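Local atomic coordinates of CurF (Lyngbya majuscula, PDB entry 5DP2), a protein that probably catalyses NADPH-dependent cyclopropane ring formation in curacin A biosynthesis, as an unusual enoyl reductase of a polyketide synthase. Residues Glu30-Lys35 / Arg67-Ile72; Leu106-Asn111 / Asp283-Asp288; Val11-Pro16 / Lys22-Met27. All blocks are in the same frame, centred on the assembly; numbering follows the deposited sequence. Where two conformers were deposited one is given.

Interaction 1 (Glu30-Lys35 / Arg67-Ile72); sequences ERRKPK and RYRSGI
Arg32 and Arg69 are the two residues that meet across this contact, and they do so through their guanidinium groups alone. The backbones stand far apart: CA of Arg32 is 14.6 Å from CA of Arg69, so each side chain covers part of the gap, the two running in opposite directions. Arg32 CB lies 8.1 Å from Arg69 NH2, and because CG is anti to the carbonyl carbon (chi1 -63°) the chain sets out toward the other segment. Extended from CG to NE, it gains steadily: CG of Arg32 is 6.8 Å from Arg69 NH2, and CD of Arg32 is 5.9 Å from Arg69 NH2. Only the terminal group makes contact. Arg32 CZ comes to 4.0 Å from Arg69 NH2, and Arg32 NH2 closes to 3.3 Å from Arg69 NH2.

Both segments are irregular loops that meet at the surface of the catalytic, GroES-like part of a medium-chain dehydrogenase/reductase fold: segment 30-35 follows strand 25-28 and precedes strand 39-48, while the loop holding Arg67 to Ile72 joins helix 50-57 to strand 83-91. The second is folded as a type II beta turn, closed by Gly71 N to Tyr68 O at 2.9 Å, with Ser70 at positive phi.

The guanidinium planes are 75° apart. Arg32 NH2 arrives at the edge of the Arg69 group, in its plane. Two donors face each other here, hence no hydrogen bond, and the like charges would be expected to disfavour the approach; solvent probably screens them, since Arg32 is exposed. Arg69, bent at chi2 and chi3, is held from another quarter: its NH1 hydrogen-bonds to Gln29 OE1 and also meets Gln12 OE1. Both arginines also touch a neighbouring molecule in the crystal, so the pose of either may partly reflect lattice packing.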
loop_
_atom_site.group_PDB
_atom_site.type_symbol
_atom_site.label_atom_id
_atom_site.label_comp_id
_atom_site.label_asym_id
_atom_site.label_seq_id
_atom_site.Cartn_x
_atom_site.Cartn_y
_atom_site.Cartn_z
ATOM N N GLU A 30 -23.626 13.417 8.471
ATOM C CA GLU A 30 -23.660 14.734 9.090
ATOM C C GLU A 30 -22.255 15.369 9.065
ATOM O O GLU A 30 -21.210 14.690 9.015
ATOM C CB GLU A 30 -24.203 14.641 10.513
ATOM C CG GLU A 30 -25.614 14.066 10.549
ATOM C CD GLU A 30 -26.663 14.975 9.907
ATOM O OE1 GLU A 30 -26.626 16.205 10.141
ATOM O OE2 GLU A 30 -27.537 14.462 9.167
ATOM N N ARG A 31 -22.247 16.687 9.012
ATOM C CA ARG A 31 -21.041 17.460 9.163
ATOM C C ARG A 31 -20.861 17.623 10.689
ATOM O O ARG A 31 -21.795 18.005 11.377
ATOM C CB ARG A 31 -21.195 18.826 8.462
ATOM C CG ARG A 31 -19.926 19.677 8.390
ATOM C CD ARG A 31 -18.887 19.157 7.388
ATOM N NE ARG A 31 -17.622 19.885 7.483
ATOM C CZ ARG A 31 -17.328 21.023 6.862
ATOM N NH1 ARG A 31 -18.184 21.591 6.027
ATOM N NH2 ARG A 31 -16.145 21.586 7.056
ATOM N N ARG A 32 -19.685 17.319 11.201
ATOM C CA ARG A 32 -19.336 17.491 12.598
ATOM C C ARG A 32 -18.303 18.599 12.710
ATOM O O ARG A 32 -17.660 18.961 11.725
ATOM C CB ARG A 32 -18.717 16.200 13.154
ATOM C CG ARG A 32 -19.614 14.976 13.178
ATOM C CD ARG A 32 -18.886 13.787 13.795
ATOM N NE ARG A 32 -19.747 12.611 13.848
ATOM C CZ ARG A 32 -19.400 11.447 14.380
ATOM N NH1 ARG A 32 -18.188 11.271 14.902
ATOM N NH2 ARG A 32 -20.258 10.444 14.374
ATOM N N LYS A 33 -18.161 19.131 13.913
ATOM C CA LYS A 33 -17.082 20.065 14.222
ATOM C C LYS A 33 -16.014 19.350 15.040
ATOM O O LYS A 33 -16.332 18.501 15.875
ATOM C CB LYS A 33 -17.619 21.250 15.003
ATOM C CG LYS A 33 -18.639 22.043 14.212
ATOM C CD LYS A 33 -19.009 23.342 14.913
ATOM C CE LYS A 33 -19.506 24.395 13.930
ATOM N NZ LYS A 33 -18.418 24.941 13.061
ATOM N N PRO A 34 -14.733 19.707 14.852
ATOM C CA PRO A 34 -13.702 19.041 15.635
ATOM C C PRO A 34 -13.771 19.460 17.106
ATOM O O PRO A 34 -13.933 20.647 17.414
ATOM C CB PRO A 34 -12.401 19.519 14.965
ATOM C CG PRO A 34 -12.748 20.801 14.277
ATOM C CD PRO A 34 -14.170 20.615 13.837
ATOM N N LYS A 35 -13.569 18.484 17.994
ATOM C CA LYS A 35 -13.370 18.733 19.412
ATOM C C LYS A 35 -11.986 19.350 19.617
ATOM O O LYS A 35 -11.205 19.506 18.653
ATOM C CB LYS A 35 -13.570 17.438 20.208
ATOM C CG LYS A 35 -14.999 16.935 20.153
ATOM C CD LYS A 35 -15.111 15.604 20.844
ATOM C CE LYS A 35 -16.520 15.067 20.755
ATOM N NZ LYS A 35 -16.924 14.836 19.334
ATOM N N ARG A 67 -11.311 0.439 11.332
ATOM C CA ARG A 67 -11.974 0.282 10.037
ATOM C C ARG A 67 -13.505 0.244 10.115
ATOM O O ARG A 67 -14.146 0.158 9.083
ATOM C CB ARG A 67 -11.474 -0.952 9.303
ATOM C CG ARG A 67 -10.055 -0.836 8.720
ATOM C CD ARG A 67 -9.920 0.152 7.578
ATOM N NE ARG A 67 -10.828 -0.096 6.452
ATOM C CZ ARG A 67 -10.695 -1.071 5.554
ATOM N NH1 ARG A 67 -9.628 -1.847 5.506
ATOM N NH2 ARG A 67 -11.668 -1.250 4.645
ATOM N N TYR A 68 -14.073 0.321 11.336
ATOM C CA TYR A 68 -15.521 0.237 11.507
ATOM C C TYR A 68 -16.066 1.412 12.276
ATOM O O TYR A 68 -15.509 1.817 13.312
ATOM C CB TYR A 68 -15.894 -1.053 12.243
ATOM C CG TYR A 68 -15.537 -2.310 11.493
ATOM C CD1 TYR A 68 -16.426 -2.863 10.578
ATOM C CD2 TYR A 68 -14.337 -2.972 11.697
ATOM C CE1 TYR A 68 -16.150 -4.034 9.918
ATOM C CE2 TYR A 68 -14.050 -4.149 11.041
ATOM C CZ TYR A 68 -14.962 -4.700 10.169
ATOM O OH TYR A 68 -14.748 -5.908 9.520
ATOM N N ARG A 69 -17.211 1.931 11.842
ATOM C CA ARG A 69 -17.880 2.969 12.604
ATOM C C ARG A 69 -18.212 2.473 14.010
ATOM O O ARG A 69 -18.738 1.375 14.188
ATOM C CB ARG A 69 -19.161 3.406 11.887
ATOM C CG ARG A 69 -18.930 4.057 10.530
ATOM C CD ARG A 69 -17.990 5.266 10.579
ATOM N NE ARG A 69 -18.453 6.320 11.476
ATOM C CZ ARG A 69 -19.189 7.356 11.093
ATOM N NH1 ARG A 69 -19.537 7.529 9.826
ATOM N NH2 ARG A 69 -19.599 8.243 11.995
ATOM N N SER A 70 -17.869 3.325 14.999
ATOM C CA SER A 70 -18.027 3.044 16.430
ATOM C C SER A 70 -17.193 1.890 16.928
ATOM O O SER A 70 -17.318 1.471 18.078
ATOM C CB SER A 70 -19.489 2.814 16.805
ATOM O OG SER A 70 -20.208 4.004 16.691
ATOM N N GLY A 71 -16.311 1.363 16.071
ATOM C CA GLY A 71 -15.487 0.230 16.433
ATOM C C GLY A 71 -16.252 -1.073 16.543
ATOM O O GLY A 71 -15.756 -2.003 17.138
ATOM N N ILE A 72 -17.456 -1.129 15.968
ATOM C CA ILE A 72 -18.323 -2.302 16.045
ATOM C C ILE A 72 -18.257 -3.041 14.701
ATOM O O ILE A 72 -18.588 -2.487 13.641
ATOM C CB ILE A 72 -19.766 -1.916 16.426
ATOM C CG1 ILE A 72 -19.774 -1.340 17.835
ATOM C CG2 ILE A 72 -20.689 -3.124 16.313
ATOM C CD1 ILE A 72 -21.116 -0.812 18.269
#

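Interaction 2 (Leu106-Asn111 / Asp283-Asp288); sequences LAYPGN and DEFVRD
Tyr108 and Phe285 bring the two backbones nearest each other, with CA of Tyr108 7.0 Å from CA of Phe285. The chain of 106-111 leaves strand 103-107 here and turns sharply, Tyr108 taking up left-handed backbone angles. Facing it is the end of helix 281-287, from which Phe285 points its CB toward the turn. No hydrogen bond crosses between the segments, so the join is apolar.

Its core is the root of one aromatic side chain against the flank of another. CB of Tyr108 sits 3.6 Å from Phe285 CD2, and CG of Tyr108 is 3.8 Å from Phe285 CD2. In return, CB of Phe285 is 4.0 Å from Tyr108 CD2. Tyr108 places CG opposite its own backbone N (chi1 -163°), which turns the ring toward the helix, where it crosses the Phe285 side chain at a slant. The two planes differ by 29°, yet the centroids of the Tyr108 and Phe285 rings are 5.8 Å apart, so the pair is strongly slid and overlaps little; the evidence favours van der Waals packing over a true stack. Val286 lies further along, though its side chain was deposited in two conformers and its contribution is doubtful.

Helix 140-153 supplies a shared neighbour, Met141, which both Tyr108 and Phe285 touch, and Phe140 meets the Phe285 ring as well. Helix 281-287 follows strand 275-278, an outermost strand of the parallel Rossmann sheet, whereas strand 103-107 belongs to the catalytic domain. Such a meeting is characteristic of the interdomain cleft of medium-chain dehydrogenases/reductases, where the cofactor binds; here the Phe285 side chain is about 7 Å from bound NADP.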
loop_
_atom_site.group_PDB
_atom_site.type_symbol
_atom_site.label_atom_id
_atom_site.label_comp_id
_atom_site.label_asym_id
_atom_site.label_seq_id
_atom_site.Cartn_x
_atom_site.Cartn_y
_atom_site.Cartn_z
ATOM N N LEU A 106 -2.995 11.783 5.005
ATOM C CA LEU A 106 -3.609 11.112 6.152
ATOM C C LEU A 106 -2.981 9.732 6.304
ATOM O O LEU A 106 -3.051 8.897 5.383
ATOM C CB LEU A 106 -5.117 11.011 5.994
ATOM C CG LEU A 106 -5.877 12.345 5.888
ATOM C CD1 LEU A 106 -6.007 12.830 4.460
ATOM C CD2 LEU A 106 -7.258 12.207 6.549
ATOM N N ALA A 107 -2.390 9.489 7.477
ATOM C CA ALA A 107 -1.719 8.214 7.775
ATOM C C ALA A 107 -2.743 7.241 8.358
ATOM O O ALA A 107 -3.250 7.453 9.466
ATOM C CB ALA A 107 -0.601 8.472 8.776
ATOM N N TYR A 108 -3.067 6.191 7.614
ATOM C CA TYR A 108 -3.980 5.138 8.045
ATOM C C TYR A 108 -5.234 5.672 8.749
ATOM O O TYR A 108 -5.574 5.246 9.852
ATOM C CB TYR A 108 -3.262 4.064 8.910
ATOM C CG TYR A 108 -4.072 2.787 9.022
ATOM C CD1 TYR A 108 -4.360 2.033 7.887
ATOM C CD2 TYR A 108 -4.593 2.341 10.241
ATOM C CE1 TYR A 108 -5.170 0.896 7.960
ATOM C CE2 TYR A 108 -5.397 1.218 10.322
ATOM C CZ TYR A 108 -5.696 0.503 9.182
ATOM O OH TYR A 108 -6.519 -0.593 9.304
ATOM N N PRO A 109 -6.012 6.539 8.079
ATOM C CA PRO A 109 -7.254 7.009 8.712
ATOM C C PRO A 109 -8.301 5.897 8.820
ATOM O O PRO A 109 -9.041 5.852 9.809
ATOM C CB PRO A 109 -7.707 8.137 7.786
ATOM C CG PRO A 109 -7.084 7.840 6.459
ATOM C CD PRO A 109 -5.749 7.230 6.808
ATOM N N GLY A 110 -8.383 5.034 7.792
ATOM C CA GLY A 110 -9.375 3.970 7.736
ATOM C C GLY A 110 -10.705 4.330 7.099
ATOM O O GLY A 110 -11.478 3.428 6.769
ATOM N N ASN A 111 -10.932 5.645 6.961
ATOM C CA ASN A 111 -12.194 6.209 6.453
ATOM C C ASN A 111 -11.942 7.344 5.454
ATOM O O ASN A 111 -12.765 8.232 5.291
ATOM C CB ASN A 111 -13.064 6.716 7.612
ATOM C CG ASN A 111 -12.410 7.835 8.398
ATOM O OD1 ASN A 111 -11.203 8.058 8.284
ATOM N ND2 ASN A 111 -13.184 8.531 9.206
ATOM N N ASP A 283 -1.531 -3.349 11.263
ATOM C CA ASP A 283 -1.227 -3.689 12.626
ATOM C C ASP A 283 -0.144 -2.771 13.216
ATOM O O ASP A 283 -0.199 -2.346 14.367
ATOM C CB ASP A 283 -0.701 -5.131 12.764
ATOM C CG ASP A 283 -1.725 -6.225 12.526
ATOM O OD1 ASP A 283 -2.929 -5.962 12.681
ATOM O OD2 ASP A 283 -1.286 -7.356 12.193
ATOM N N GLU A 284 0.885 -2.487 12.395
ATOM C CA GLU A 284 1.990 -1.621 12.860
ATOM C C GLU A 284 1.504 -0.210 13.159
ATOM O O GLU A 284 1.980 0.417 14.137
ATOM C CB GLU A 284 3.110 -1.597 11.822
ATOM C CG GLU A 284 3.757 -2.949 11.568
ATOM C CD GLU A 284 4.504 -3.499 12.749
ATOM O OE1 GLU A 284 5.027 -2.701 13.579
ATOM O OE2 GLU A 284 4.577 -4.739 12.879
ATOM N N PHE A 285 0.619 0.330 12.315
ATOM C CA PHE A 285 0.117 1.687 12.508
ATOM C C PHE A 285 -0.709 1.800 13.805
ATOM O O PHE A 285 -0.568 2.778 14.539
ATOM C CB PHE A 285 -0.697 2.148 11.298
ATOM C CG PHE A 285 0.102 2.295 10.014
ATOM C CD1 PHE A 285 1.339 2.905 10.004
ATOM C CD2 PHE A 285 -0.416 1.859 8.810
ATOM C CE1 PHE A 285 2.058 3.057 8.824
ATOM C CE2 PHE A 285 0.297 2.026 7.637
ATOM C CZ PHE A 285 1.522 2.621 7.638
ATOM N N VAL A 286 -1.544 0.808 14.076
ATOM C CA VAL A 286 -2.371 0.796 15.294
ATOM C C VAL A 286 -1.515 0.592 16.532
ATOM O O VAL A 286 -1.782 1.145 17.614
ATOM C CB VAL A 286 -3.442 -0.310 15.206
ATOM C CG1 VAL A 286 -4.161 -0.499 16.540
ATOM C CG2 VAL A 286 -4.426 0.035 14.112
ATOM N N ARG A 287 -0.472 -0.224 16.394
ATOM C CA ARG A 287 0.418 -0.522 17.503
ATOM C C ARG A 287 1.160 0.716 18.042
ATOM O O ARG A 287 1.334 0.856 19.248
ATOM C CB ARG A 287 1.390 -1.587 17.037
ATOM C CG ARG A 287 2.461 -1.974 18.010
ATOM C CD ARG A 287 3.418 -3.029 17.391
ATOM N NE ARG A 287 4.528 -3.309 18.251
ATOM C CZ ARG A 287 5.607 -2.543 18.352
ATOM N NH1 ARG A 287 5.780 -1.487 17.581
ATOM N NH2 ARG A 287 6.498 -2.821 19.283
ATOM N N ASP A 288 1.602 1.602 17.162
ATOM C CA ASP A 288 2.469 2.729 17.563
ATOM C C ASP A 288 2.268 3.895 16.603
ATOM O O ASP A 288 2.654 3.789 15.464
ATOM C CB ASP A 288 3.914 2.249 17.533
ATOM C CG ASP A 288 4.892 3.299 17.988
ATOM O OD1 ASP A 288 4.503 4.445 18.303
ATOM O OD2 ASP A 288 6.082 2.950 18.046
#

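Interaction 3 (Val11-Pro16 / Lys22-Met27); sequences VQLRIP and KNLTWM
A two-stranded antiparallel beta hairpin near the N-terminus is formed where strand 11-14 pairs with strand 25-28, and Leu13 packs on Trp26 across it. Four backbone hydrogen bonds fix the register. Gln12 N donates to Met27 O at 2.9 Å and Met27 N to Gln12 O at 2.8 Å; the second hydrogen-bonded pair, Arg14 with Thr25, repeats the pattern through Arg14 N to Thr25 O and Thr25 N to Arg14 O. Leu13 and Trp26, between them, form the non-hydrogen-bonded pair.

On the Leu13 and Trp26 face, Leu13 CD1 stands over the six-membered ring of Trp26, 4.1 Å from its centroid and 13° off the normal, a CH-pi contact. Val11 CG2 reaches Trp26 CE3 at 3.5 Å. The indole is also tied by NE1 to Ser318 O, and helix 321-329 covers this side through Val321, which touches both Leu13 and Trp26.

Toward the turn, Leu24 CD2 sits 3.9 Å from Leu13 CG and 3.7 Å from Ile15 CG2. Beyond it the ring of Pro16 crosses Asn23 at about a right angle, with Pro16 CD 3.8 Å from Asn23 CB.

Gln12 and Arg14 share the other face. Bends at chi2 and chi3 fold Arg14 back so that its NH1 donates to Gln12 OE1 at 2.9 Å, in the plane of the amide carbonyl but 31° out of the guanidinium plane.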
loop_
_atom_site.group_PDB
_atom_site.type_symbol
_atom_site.label_atom_id
_atom_site.label_comp_id
_atom_site.label_asym_id
_atom_site.label_seq_id
_atom_site.Cartn_x
_atom_site.Cartn_y
_atom_site.Cartn_z
ATOM N N VAL A 11 -20.681 12.872 2.477
ATOM C CA VAL A 11 -20.970 11.456 2.262
ATOM C C VAL A 11 -19.792 10.604 2.764
ATOM O O VAL A 11 -18.696 11.110 3.050
ATOM C CB VAL A 11 -21.281 11.136 0.779
ATOM C CG1 VAL A 11 -22.609 11.721 0.350
ATOM C CG2 VAL A 11 -20.159 11.605 -0.138
ATOM N N GLN A 12 -20.029 9.301 2.837
ATOM C CA GLN A 12 -19.008 8.320 3.214
ATOM C C GLN A 12 -19.283 7.027 2.450
ATOM O O GLN A 12 -20.443 6.601 2.354
ATOM C CB GLN A 12 -19.007 8.065 4.719
ATOM C CG GLN A 12 -17.976 7.031 5.157
ATOM C CD GLN A 12 -17.871 6.984 6.665
ATOM O OE1 GLN A 12 -18.676 6.325 7.340
ATOM N NE2 GLN A 12 -16.907 7.707 7.206
ATOM N N LEU A 13 -18.230 6.403 1.929
ATOM C CA LEU A 13 -18.387 5.158 1.159
ATOM C C LEU A 13 -18.672 4.010 2.127
ATOM O O LEU A 13 -17.954 3.786 3.096
ATOM C CB LEU A 13 -17.092 4.902 0.373
ATOM C CG LEU A 13 -17.186 3.801 -0.686
ATOM C CD1 LEU A 13 -18.115 4.195 -1.800
ATOM C CD2 LEU A 13 -15.779 3.535 -1.228
ATOM N N ARG A 14 -19.747 3.258 1.828
ATOM C CA ARG A 14 -20.210 2.189 2.692
ATOM C C ARG A 14 -20.750 1.042 1.851
ATOM O O ARG A 14 -20.970 1.192 0.649
ATOM C CB ARG A 14 -21.310 2.711 3.648
ATOM C CG ARG A 14 -20.864 3.842 4.573
ATOM C CD ARG A 14 -19.929 3.393 5.683
ATOM N NE ARG A 14 -20.684 2.808 6.813
ATOM C CZ ARG A 14 -21.305 3.559 7.728
ATOM N NH1 ARG A 14 -21.142 4.864 7.777
ATOM N NH2 ARG A 14 -22.096 2.980 8.627
ATOM N N ILE A 15 -20.979 -0.089 2.508
ATOM C CA ILE A 15 -21.650 -1.235 1.896
ATOM C C ILE A 15 -22.746 -1.741 2.835
ATOM O O ILE A 15 -22.628 -1.633 4.054
ATOM C CB ILE A 15 -20.671 -2.383 1.577
ATOM C CG1 ILE A 15 -19.871 -2.819 2.802
ATOM C CG2 ILE A 15 -19.762 -2.010 0.421
ATOM C CD1 ILE A 15 -19.025 -4.057 2.593
ATOM N N PRO A 16 -23.772 -2.402 2.264
ATOM C CA PRO A 16 -24.811 -2.993 3.096
ATOM C C PRO A 16 -24.469 -4.400 3.558
ATOM O O PRO A 16 -25.084 -4.909 4.513
ATOM C CB PRO A 16 -26.014 -3.030 2.157
ATOM C CG PRO A 16 -25.426 -3.182 0.797
ATOM C CD PRO A 16 -24.181 -2.332 0.852
ATOM N N LYS A 22 -20.576 -3.742 -6.766
ATOM C CA LYS A 22 -21.626 -2.809 -7.163
ATOM C C LYS A 22 -22.417 -2.295 -5.978
ATOM O O LYS A 22 -23.168 -1.327 -6.107
ATOM C CB LYS A 22 -22.555 -3.399 -8.221
ATOM C CG LYS A 22 -23.474 -4.488 -7.702
ATOM C CD LYS A 22 -24.198 -5.249 -8.810
ATOM C CE LYS A 22 -25.486 -4.575 -9.227
ATOM N NZ LYS A 22 -26.169 -5.375 -10.289
ATOM N N ASN A 23 -22.307 -2.936 -4.821
ATOM C CA ASN A 23 -23.023 -2.438 -3.651
ATOM C C ASN A 23 -22.306 -1.318 -2.880
ATOM O O ASN A 23 -22.869 -0.776 -1.911
ATOM C CB ASN A 23 -23.358 -3.569 -2.690
ATOM C CG ASN A 23 -24.368 -4.558 -3.241
ATOM O OD1 ASN A 23 -25.339 -4.192 -3.912
ATOM N ND2 ASN A 23 -24.177 -5.816 -2.892
ATOM N N LEU A 24 -21.112 -0.917 -3.317
ATOM C CA LEU A 24 -20.480 0.290 -2.761
ATOM C C LEU A 24 -21.406 1.486 -3.025
ATOM O O LEU A 24 -21.857 1.681 -4.145
ATOM C CB LEU A 24 -19.136 0.515 -3.441
ATOM C CG LEU A 24 -18.011 -0.402 -2.955
ATOM C CD1 LEU A 24 -16.884 -0.459 -3.971
ATOM C CD2 LEU A 24 -17.505 0.057 -1.593
ATOM N N THR A 25 -21.638 2.285 -1.982
ATOM C CA THR A 25 -22.633 3.339 -1.953
ATOM C C THR A 25 -22.063 4.569 -1.229
ATOM O O THR A 25 -21.492 4.418 -0.161
ATOM C CB THR A 25 -23.866 2.812 -1.165
ATOM O OG1 THR A 25 -24.348 1.588 -1.754
ATOM C CG2 THR A 25 -24.981 3.847 -1.092
ATOM N N TRP A 26 -22.305 5.776 -1.737
ATOM C CA TRP A 26 -21.996 7.003 -1.013
ATOM C C TRP A 26 -23.175 7.306 -0.071
ATOM O O TRP A 26 -24.233 7.737 -0.508
ATOM C CB TRP A 26 -21.752 8.159 -1.971
ATOM C CG TRP A 26 -20.438 8.048 -2.719
ATOM C CD1 TRP A 26 -20.253 7.784 -4.050
ATOM C CD2 TRP A 26 -19.122 8.205 -2.150
ATOM N NE1 TRP A 26 -18.906 7.758 -4.335
ATOM C CE2 TRP A 26 -18.198 8.023 -3.188
ATOM C CE3 TRP A 26 -18.640 8.489 -0.854
ATOM C CZ2 TRP A 26 -16.827 8.112 -2.980
ATOM C CZ3 TRP A 26 -17.269 8.608 -0.658
ATOM C CH2 TRP A 26 -16.379 8.413 -1.718
ATOM N N MET A 27 -22.982 7.042 1.212
ATOM C CA MET A 27 -24.040 7.237 2.200
ATOM C C MET A 27 -23.997 8.641 2.774
ATOM O O MET A 27 -22.919 9.167 3.080
ATOM C CB MET A 27 -23.897 6.228 3.317
ATOM C CG MET A 27 -24.221 4.818 2.861
ATOM S SD MET A 27 -25.910 4.571 2.284
ATOM C CE MET A 27 -26.798 4.419 3.834
#

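Overall arrangement
Interactions 1 and 3 are peripheral, their centres about 24 and 22 Å from the chain centre, whereas interaction 2 lies deeper, at the NADP cleft. Interactions 1 and 3, with centres about 16 Å apart, are joined directly: Arg69 NH1 lies 2.9 Å from Gln12 OE1, a probable hydrogen bond, which would let the Gln12 amide, along with Gln29, position Arg69. Interactions 1 and 2, centres about 15 Å apart, meet where Arg67 CG packs 3.6 Å from Tyr108 OH. Interactions 2 and 3 are about 22 Å apart between centres and barely touch, Asn111 CB being 4.0 Å from Gln12 NE2.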